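Local coordinates for protein RNA-dependent RNA Polymerase (PDB 6TZ0) that synthesises viral RNA from an RNA template, serving in both transcription and replication of the double-stranded RNA genome of a cytoplasmic polyhedrosis virus, at residues Asn798-Ser803 / Val994-His999. Sequence-based numbering, arbitrary orientation.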
loop_
_atom_site.group_PDB
_atom_site.type_symbol
_atom_site.label_atom_id
_atom_site.label_comp_id
_atom_site.label_asym_id
_atom_site.label_seq_id
_atom_site.Cartn_x
_atom_site.Cartn_y
_atom_site.Cartn_z
ATOM N N ASN A 798 15.140 3.094 -46.472
ATOM C CA ASN A 798 14.946 2.516 -47.802
ATOM C C ASN A 798 16.228 2.493 -48.617
ATOM O O ASN A 798 16.514 1.501 -49.295
ATOM C CB ASN A 798 13.873 3.284 -48.564
ATOM C CG ASN A 798 12.502 3.039 -48.022
ATOM O OD1 ASN A 798 12.164 1.915 -47.653
ATOM N ND2 ASN A 798 11.688 4.084 -47.973
ATOM N N LYS A 799 16.996 3.583 -48.589
ATOM C CA LYS A 799 18.280 3.592 -49.280
ATOM C C LYS A 799 19.278 2.679 -48.577
ATOM O O LYS A 799 20.174 2.116 -49.216
ATOM C CB LYS A 799 18.805 5.029 -49.372
ATOM C CG LYS A 799 20.084 5.194 -50.177
ATOM C CD LYS A 799 19.839 4.857 -51.642
ATOM C CE LYS A 799 21.085 5.071 -52.481
ATOM N NZ LYS A 799 22.159 4.105 -52.118
ATOM N N LEU A 800 19.094 2.482 -47.274
ATOM C CA LEU A 800 19.960 1.668 -46.438
ATOM C C LEU A 800 19.393 0.271 -46.198
ATOM O O LEU A 800 19.813 -0.404 -45.257
ATOM C CB LEU A 800 20.198 2.385 -45.105
ATOM C CG LEU A 800 21.239 3.507 -44.954
ATOM C CD1 LEU A 800 20.918 4.774 -45.732
ATOM C CD2 LEU A 800 21.338 3.867 -43.494
ATOM N N TYR A 801 18.457 -0.178 -47.037
ATOM C CA TYR A 801 17.737 -1.429 -46.799
ATOM C C TYR A 801 18.568 -2.646 -47.197
ATOM O O TYR A 801 18.796 -3.553 -46.387
ATOM C CB TYR A 801 16.420 -1.415 -47.581
ATOM C CG TYR A 801 15.478 -2.556 -47.277
ATOM C CD1 TYR A 801 14.620 -2.490 -46.194
ATOM C CD2 TYR A 801 15.445 -3.698 -48.068
ATOM C CE1 TYR A 801 13.752 -3.523 -45.899
ATOM C CE2 TYR A 801 14.579 -4.740 -47.782
ATOM C CZ TYR A 801 13.737 -4.644 -46.695
ATOM O OH TYR A 801 12.872 -5.671 -46.400
ATOM N N ASP A 802 19.011 -2.678 -48.458
ATOM C CA ASP A 802 19.671 -3.854 -49.016
ATOM C C ASP A 802 21.037 -4.080 -48.382
ATOM O O ASP A 802 21.417 -5.224 -48.103
ATOM C CB ASP A 802 19.806 -3.685 -50.531
ATOM C CG ASP A 802 20.168 -4.976 -51.250
ATOM O OD1 ASP A 802 20.245 -6.043 -50.608
ATOM O OD2 ASP A 802 20.394 -4.919 -52.478
ATOM N N SER A 803 21.784 -3.005 -48.136
ATOM C CA SER A 803 23.107 -3.149 -47.547
ATOM C C SER A 803 23.045 -3.507 -46.069
ATOM O O SER A 803 24.024 -4.027 -45.530
ATOM C CB SER A 803 23.912 -1.868 -47.757
ATOM O OG SER A 803 25.200 -1.977 -47.180
ATOM N N VAL A 994 17.339 2.483 -38.089
ATOM C CA VAL A 994 18.755 2.498 -38.430
ATOM C C VAL A 994 19.015 3.677 -39.361
ATOM O O VAL A 994 18.191 4.020 -40.220
ATOM C CB VAL A 994 19.203 1.146 -39.038
ATOM C CG1 VAL A 994 18.538 0.856 -40.362
ATOM C CG2 VAL A 994 20.719 1.075 -39.191
ATOM N N SER A 995 20.129 4.363 -39.122
ATOM C CA SER A 995 20.580 5.438 -39.991
ATOM C C SER A 995 22.055 5.220 -40.280
ATOM O O SER A 995 22.581 4.145 -39.981
ATOM C CB SER A 995 20.329 6.807 -39.357
ATOM O OG SER A 995 18.940 7.050 -39.211
ATOM N N SER A 996 22.719 6.227 -40.856
ATOM C CA SER A 996 24.090 6.062 -41.331
ATOM C C SER A 996 25.066 5.834 -40.183
ATOM O O SER A 996 26.062 5.117 -40.341
ATOM C CB SER A 996 24.503 7.287 -42.146
ATOM O OG SER A 996 23.692 7.428 -43.299
ATOM N N ARG A 997 24.780 6.419 -39.013
ATOM C CA ARG A 997 25.626 6.218 -37.839
ATOM C C ARG A 997 25.588 4.771 -37.367
ATOM O O ARG A 997 26.606 4.231 -36.919
ATOM C CB ARG A 997 25.193 7.162 -36.717
ATOM C CG ARG A 997 26.081 7.120 -35.482
ATOM C CD ARG A 997 25.598 8.078 -34.408
ATOM N NE ARG A 997 25.721 9.477 -34.812
ATOM C CZ ARG A 997 26.825 10.203 -34.669
ATOM N NH1 ARG A 997 26.846 11.468 -35.065
ATOM N NH2 ARG A 997 27.911 9.664 -34.132
ATOM N N LEU A 998 24.435 4.115 -37.485
ATOM C CA LEU A 998 24.362 2.714 -37.094
ATOM C C LEU A 998 24.703 1.799 -38.264
ATOM O O LEU A 998 25.282 0.728 -38.059
ATOM C CB LEU A 998 22.971 2.414 -36.524
ATOM C CG LEU A 998 22.753 1.250 -35.546
ATOM C CD1 LEU A 998 22.637 -0.118 -36.192
ATOM C CD2 LEU A 998 23.868 1.245 -34.514
ATOM N N HIS A 999 24.387 2.221 -39.493
ATOM C CA HIS A 999 24.719 1.431 -40.677
ATOM C C HIS A 999 26.221 1.318 -40.883
ATOM O O HIS A 999 26.692 0.306 -41.418
ATOM C CB HIS A 999 24.081 2.049 -41.914
ATOM C CG HIS A 999 24.354 1.302 -43.178
ATOM N ND1 HIS A 999 23.723 0.120 -43.494
ATOM C CD2 HIS A 999 25.195 1.567 -44.205
ATOM C CE1 HIS A 999 24.161 -0.310 -44.662
ATOM N NE2 HIS A 999 25.055 0.549 -45.116
#
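Leu-800 reaches over to the start of helix 996-1004 and carries most of the packing. Its CD2 lies 3.6 Å from Ser-995 C and 3.7 Å from His-999 CB, touching the backbone of the first turn and the base of the histidine. Leu-800 CG lies 4.2 Å above the plane of the His-999 ring, displaced toward its rim. A branched aliphatic side chain suits this place, because one methyl can meet the helix start while the branch point lies over the edge of one ring face. Ser-995, at the N-cap position, turns its side chain away, and its carbonyl carbon and Ser-996 N face the methyl.

His-999 chi1 (-179°) carries CG out from the helix toward segment 798-803. At the ring edge Ser-803 OG comes close, 3.2 Å from His-999 CE1. The firm polar partner of the imidazole is Thr-804, whose OG1 is hydrogen-bonded to ND1 and also to Leu-800 O, which should limit the ring's rotation. On the loose, solvent side, exposed Ser-996 adds only a peripheral touch.

This surface packing, remote from the nucleotide and magnesium sites, joins the type I turn leading into helix 801-808, with that helix's first residues, to the start of helix 996-1004. Strand 791-795 precedes the turn, and Val-994 touches Val-796 beyond that strand.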